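Long-range contacts in putative alpha-galactosidase (Bacteroides fragilis, PDB 4NZJ), which probably hydrolyses terminal, non-reducing alpha-D-galactose residues from alpha-galactosides such as galactose oligosaccharides, galactomannans and galactolipids: residues A[99-104]-A[355-360]; A[316-321]-A[349-354]. All coordinates share one frame; numbering follows the deposited sequence.

Overall arrangement
Both contacts belong to the catalytic TIM barrel, and their centres lie about 8 Å apart. Contact 1 pairs the first barrel strand, 102-105, with the eighth, 358-360; contact 2 joins the loop after the seventh strand, 315-317, to helix 341-353, which precedes the eighth. Along the chain the order is 99-104, 316-321, 349-354 and 355-360, so contact 2 falls within the span that contact 1 brings together. Helix 341-353 is followed, after M354, by segment 355-360, with S356 N 3.0 Å from W351 O, while L359 O approaches L321 N to 2.8 Å, a probable hydrogen bond. Contact 1 thus closes the barrel; contact 2 seats the helix against the loop after the seventh strand.

Contact 1 of 2, residues A[99-104]-A[355-360]; sequences TPPMGW and ASPLLS
M102, a selenomethionine, lays its chain alongside L358, its CG 4.1 Å from L358 CB, with both side chains pointing the same way from neighbouring strands. Strands 102-104 and 358-360 run parallel, the pairing that closes a TIM barrel by joining its eighth strand to its first. Three backbone bonds hold the register: L358 N donates to P101 O (2.9 Å), G103 N to L358 O (2.9 Å) and S360 N to G103 O (2.8 Å). P101 suits the edge of this pairing because it needs only its carbonyl; a proline has no N-H to offer. Its ring lies side by side with that of P357, CG to P357 CB 3.9 Å, two rigid rings at the start of the pairing. One step earlier P100 sets its ring carbons against the carbonyls of A355 and S356.

At G103 the backbone adopts an extended conformation (phi 167°) that glycine takes up readily, and with no side chain there CD2 of L359 settles over the main chain, 3.5 Å from G103 N. W104 and S360 return to the face that carries M102 and L358. The indole of W104 reaches along the strand because CG is anti to the backbone N (chi1 172°), which brings CD1 to 3.3 Å from S360 O. Its NE1 is satisfied by N362 O, and S360 OG by the backbone N of N362, so one loop residue ties the ends of both strands.

On this face M102 and L358 pack beneath helix 378-384 and W104 against helix 116-128, while L359 lies on the opposite face, toward the barrel interior; strand 138-140 continues the sheet beyond M102 and W104, and W315 of strand 315-317 touches P100 and P101.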
loop_
_atom_site.group_PDB
_atom_site.type_symbol
_atom_site.label_atom_id
_atom_site.label_comp_id
_atom_site.label_asym_id
_atom_site.label_seq_id
_atom_site.Cartn_x
_atom_site.Cartn_y
_atom_site.Cartn_z
ATOM N N THR A 99 7.494 -4.665 -2.680
ATOM C CA THR A 99 7.111 -3.969 -1.447
ATOM C C THR A 99 5.595 -3.784 -1.450
ATOM O O THR A 99 4.959 -3.894 -2.498
ATOM C CB THR A 99 7.776 -2.582 -1.348
ATOM O OG1 THR A 99 7.314 -1.745 -2.414
ATOM C CG2 THR A 99 9.287 -2.705 -1.411
ATOM N N PRO A 100 4.990 -3.514 -0.275
ATOM C CA PRO A 100 3.533 -3.364 -0.278
ATOM C C PRO A 100 3.055 -2.209 -1.158
ATOM O O PRO A 100 3.757 -1.197 -1.279
ATOM C CB PRO A 100 3.206 -3.083 1.195
ATOM C CG PRO A 100 4.330 -3.704 1.945
ATOM C CD PRO A 100 5.546 -3.519 1.086
ATOM N N PRO A 101 1.870 -2.353 -1.769
ATOM C CA PRO A 101 1.358 -1.264 -2.606
ATOM C C PRO A 101 0.903 -0.071 -1.770
ATOM O O PRO A 101 0.356 -0.246 -0.683
ATOM C CB PRO A 101 0.171 -1.900 -3.322
ATOM C CG PRO A 101 -0.297 -2.959 -2.392
ATOM C CD PRO A 101 0.904 -3.457 -1.644
HETATM N N MSE A 102 1.130 1.129 -2.287
HETATM C CA MSE A 102 0.706 2.358 -1.642
HETATM C C MSE A 102 -0.123 3.149 -2.619
HETATM O O MSE A 102 0.193 3.202 -3.810
HETATM C CB MSE A 102 1.928 3.183 -1.248
HETATM C CG MSE A 102 2.886 2.428 -0.332
HETATM SE SE MSE A 102 4.478 3.515 0.053
HETATM C CE MSE A 102 3.573 5.139 0.695
ATOM N N GLY A 103 -1.178 3.788 -2.129
ATOM C CA GLY A 103 -2.054 4.546 -3.013
ATOM C C GLY A 103 -3.359 4.953 -2.374
ATOM O O GLY A 103 -3.420 5.241 -1.174
ATOM N N TRP A 104 -4.401 4.968 -3.194
ATOM C CA TRP A 104 -5.707 5.509 -2.827
ATOM C C TRP A 104 -6.807 4.705 -3.506
ATOM O O TRP A 104 -6.654 4.277 -4.650
ATOM C CB TRP A 104 -5.779 6.967 -3.269
ATOM C CG TRP A 104 -7.102 7.649 -3.137
ATOM C CD1 TRP A 104 -7.606 8.243 -2.021
ATOM C CD2 TRP A 104 -8.078 7.844 -4.174
ATOM N NE1 TRP A 104 -8.838 8.786 -2.288
ATOM C CE2 TRP A 104 -9.151 8.560 -3.603
ATOM C CE3 TRP A 104 -8.147 7.486 -5.525
ATOM C CZ2 TRP A 104 -10.281 8.939 -4.344
ATOM C CZ3 TRP A 104 -9.279 7.851 -6.261
ATOM C CH2 TRP A 104 -10.324 8.576 -5.669
ATOM N N ALA A 355 3.611 -4.608 7.242
ATOM C CA ALA A 355 3.855 -4.685 5.803
ATOM C C ALA A 355 2.520 -4.750 5.060
ATOM O O ALA A 355 2.340 -5.550 4.134
ATOM C CB ALA A 355 4.742 -5.880 5.465
ATOM N N SER A 356 1.600 -3.882 5.471
ATOM C CA SER A 356 0.271 -3.818 4.882
ATOM C C SER A 356 0.277 -2.928 3.656
ATOM O O SER A 356 1.057 -1.978 3.581
ATOM C CB SER A 356 -0.721 -3.239 5.886
ATOM O OG SER A 356 -0.747 -3.991 7.077
ATOM N N PRO A 357 -0.612 -3.208 2.693
ATOM C CA PRO A 357 -0.925 -2.185 1.703
ATOM C C PRO A 357 -1.257 -0.884 2.425
ATOM O O PRO A 357 -1.893 -0.916 3.491
ATOM C CB PRO A 357 -2.161 -2.750 1.003
ATOM C CG PRO A 357 -2.022 -4.223 1.143
ATOM C CD PRO A 357 -1.404 -4.433 2.496
ATOM N N LEU A 358 -0.791 0.241 1.885
ATOM C CA LEU A 358 -1.098 1.558 2.436
ATOM C C LEU A 358 -1.989 2.285 1.438
ATOM O O LEU A 358 -1.519 3.108 0.649
ATOM C CB LEU A 358 0.176 2.364 2.711
ATOM C CG LEU A 358 1.196 1.711 3.640
ATOM C CD1 LEU A 358 2.450 2.564 3.777
ATOM C CD2 LEU A 358 0.585 1.446 5.003
ATOM N N LEU A 359 -3.277 1.946 1.464
ATOM C CA LEU A 359 -4.244 2.487 0.519
ATOM C C LEU A 359 -5.196 3.391 1.283
ATOM O O LEU A 359 -6.007 2.920 2.084
ATOM C CB LEU A 359 -5.011 1.357 -0.178
ATOM C CG LEU A 359 -4.160 0.394 -1.019
ATOM C CD1 LEU A 359 -4.999 -0.753 -1.566
ATOM C CD2 LEU A 359 -3.486 1.126 -2.165
ATOM N N SER A 360 -5.082 4.694 1.062
ATOM C CA SER A 360 -5.941 5.650 1.740
ATOM C C SER A 360 -7.351 5.614 1.180
ATOM O O SER A 360 -7.542 5.559 -0.033
ATOM C CB SER A 360 -5.398 7.068 1.614
ATOM O OG SER A 360 -6.285 7.985 2.232
#

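Contact 2 of 2, residues A[316-321]-A[349-354]; sequences NDPDML and SLWCMM
With chi1 at -95°, swung well off the staggered value near -60°, W351 extends its indole from the last turn of helix 341-353 toward P318, L321 and the carbonyl of D319. In M354, CG is anti to the carbonyl carbon and the chain bends at its end, which brings the terminal methyl of this selenomethionine over the same indole. The arrangement is a helix-to-loop contact of the TIM barrel: segment 316-321 runs from the end of the seventh strand into the loop after it, and the helix that leads to the eighth rests on that loop.

P318 forms a CH-pi contact, its CG 3.7 Å from the centroid of the five-membered ring of W351. A proline serves well here, since its compact ring can lay CG and CB flat over an electron-rich face with little entropy to lose. M354 CE shares that face, and lies 4.2 Å from P318 CG. L321 brings a branched methyl, CD2, to 3.6 Å from W351 CD1.

Tryptophan is both flat and a donor: NE1 donates to D319 O over 3.0 Å at a nearly straight 173°, with the acceptor in the ring plane. Bond and ring contacts together fix the rotation of the indole, and H347 adds an edge-to-face contact. The loop itself bends through an Asx turn, in which D317 OD1 accepts from D319 N at 2.9 Å. OD2 of D319 is held by the backbone N of I279. From the strand itself, N316 O shares a water with M354 O.

P318 O is buried without a polar partner in the model; its nearest ring atom is CZ2 of W351, 3.4 Å away.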
loop_
_atom_site.group_PDB
_atom_site.type_symbol
_atom_site.label_atom_id
_atom_site.label_comp_id
_atom_site.label_asym_id
_atom_site.label_seq_id
_atom_site.Cartn_x
_atom_site.Cartn_y
_atom_site.Cartn_z
ATOM N N ASN A 316 -0.727 -9.635 3.221
ATOM C CA ASN A 316 -1.994 -9.624 3.940
ATOM C C ASN A 316 -2.556 -8.209 3.890
ATOM O O ASN A 316 -1.862 -7.252 4.239
ATOM C CB ASN A 316 -1.814 -10.031 5.401
ATOM C CG ASN A 316 -1.480 -11.504 5.576
ATOM O OD1 ASN A 316 -2.156 -12.381 5.033
ATOM N ND2 ASN A 316 -0.451 -11.785 6.374
ATOM N N ASP A 317 -3.814 -8.082 3.483
ATOM C CA ASP A 317 -4.456 -6.778 3.312
ATOM C C ASP A 317 -5.486 -6.554 4.426
ATOM O O ASP A 317 -6.550 -7.166 4.416
ATOM C CB ASP A 317 -5.098 -6.732 1.925
ATOM C CG ASP A 317 -5.784 -5.413 1.610
ATOM O OD1 ASP A 317 -5.749 -4.461 2.427
ATOM O OD2 ASP A 317 -6.382 -5.341 0.509
ATOM N N PRO A 318 -5.176 -5.676 5.396
ATOM C CA PRO A 318 -6.096 -5.376 6.490
ATOM C C PRO A 318 -7.074 -4.234 6.164
ATOM O O PRO A 318 -7.653 -3.634 7.076
ATOM C CB PRO A 318 -5.150 -4.974 7.622
ATOM C CG PRO A 318 -3.984 -4.361 6.929
ATOM C CD PRO A 318 -3.914 -4.928 5.537
ATOM N N ASP A 319 -7.244 -3.956 4.876
ATOM C CA ASP A 319 -8.166 -2.946 4.364
ATOM C C ASP A 319 -7.569 -1.531 4.473
ATOM O O ASP A 319 -6.418 -1.339 4.889
ATOM C CB ASP A 319 -9.572 -3.065 4.999
ATOM C CG ASP A 319 -10.705 -2.564 4.073
ATOM O OD1 ASP A 319 -10.424 -2.032 2.971
ATOM O OD2 ASP A 319 -11.892 -2.684 4.463
HETATM N N MSE A 320 -8.382 -0.567 4.056
HETATM C CA MSE A 320 -7.915 0.801 3.842
HETATM C C MSE A 320 -7.419 1.518 5.072
HETATM O O MSE A 320 -7.768 1.195 6.202
HETATM C CB MSE A 320 -9.053 1.610 3.227
HETATM C CG MSE A 320 -10.284 1.630 4.122
HETATM SE SE MSE A 320 -11.504 3.005 3.444
HETATM C CE MSE A 320 -12.967 2.787 4.745
ATOM N N LEU A 321 -6.570 2.513 4.826
ATOM C CA LEU A 321 -6.211 3.481 5.839
ATOM C C LEU A 321 -7.367 4.476 5.992
ATOM O O LEU A 321 -7.752 5.138 5.030
ATOM C CB LEU A 321 -4.940 4.235 5.457
ATOM C CG LEU A 321 -3.648 3.424 5.479
ATOM C CD1 LEU A 321 -2.542 4.186 4.773
ATOM C CD2 LEU A 321 -3.252 3.081 6.903
ATOM N N SER A 349 0.926 3.557 11.814
ATOM C CA SER A 349 2.165 2.934 12.299
ATOM C C SER A 349 2.117 1.418 12.226
ATOM O O SER A 349 3.081 0.782 11.810
ATOM C CB SER A 349 2.450 3.359 13.737
ATOM O OG SER A 349 2.567 4.764 13.824
ATOM N N LEU A 350 0.994 0.838 12.634
ATOM C CA LEU A 350 0.876 -0.614 12.671
ATOM C C LEU A 350 0.675 -1.200 11.275
ATOM O O LEU A 350 1.213 -2.254 10.972
ATOM C CB LEU A 350 -0.230 -1.032 13.645
ATOM C CG LEU A 350 0.166 -0.768 15.115
ATOM C CD1 LEU A 350 -1.032 -0.896 16.042
ATOM C CD2 LEU A 350 1.306 -1.687 15.558
ATOM N N TRP A 351 -0.077 -0.512 10.418
ATOM C CA TRP A 351 -0.152 -0.905 9.002
ATOM C C TRP A 351 1.265 -0.902 8.392
ATOM O O TRP A 351 1.618 -1.780 7.600
ATOM C CB TRP A 351 -1.080 0.035 8.226
ATOM C CG TRP A 351 -2.525 -0.424 8.069
ATOM C CD1 TRP A 351 -3.216 -0.496 6.898
ATOM C CD2 TRP A 351 -3.438 -0.853 9.098
ATOM N NE1 TRP A 351 -4.499 -0.920 7.123
ATOM C CE2 TRP A 351 -4.663 -1.161 8.461
ATOM C CE3 TRP A 351 -3.347 -1.006 10.490
ATOM C CZ2 TRP A 351 -5.786 -1.626 9.165
ATOM C CZ3 TRP A 351 -4.470 -1.458 11.190
ATOM C CH2 TRP A 351 -5.669 -1.767 10.522
ATOM N N CYS A 352 2.096 0.061 8.781
ATOM C CA CYS A 352 3.475 0.070 8.306
ATOM C C CYS A 352 4.248 -1.143 8.824
ATOM O O CYS A 352 4.884 -1.863 8.051
ATOM C CB CYS A 352 4.187 1.378 8.676
ATOM S SG CYS A 352 3.657 2.777 7.661
HETATM N N MSE A 353 4.171 -1.382 10.132
HETATM C CA MSE A 353 4.857 -2.525 10.757
HETATM C C MSE A 353 4.423 -3.858 10.207
HETATM O O MSE A 353 5.233 -4.774 10.107
HETATM C CB MSE A 353 4.595 -2.558 12.265
HETATM C CG MSE A 353 5.252 -1.402 13.016
HETATM SE SE MSE A 353 7.193 -1.603 13.147
HETATM C CE MSE A 353 7.236 -3.127 14.390
HETATM N N MSE A 354 3.144 -3.984 9.856
HETATM C CA MSE A 354 2.586 -5.257 9.358
HETATM C C MSE A 354 2.813 -5.471 7.874
HETATM O O MSE A 354 2.299 -6.433 7.304
HETATM C CB MSE A 354 1.090 -5.306 9.669
HETATM C CG MSE A 354 0.830 -5.386 11.175
HETATM SE SE MSE A 354 -1.090 -5.613 11.582
HETATM C CE MSE A 354 -1.829 -4.142 10.516
HETATM O O HOH W 1 -0.524 -6.722 6.625
#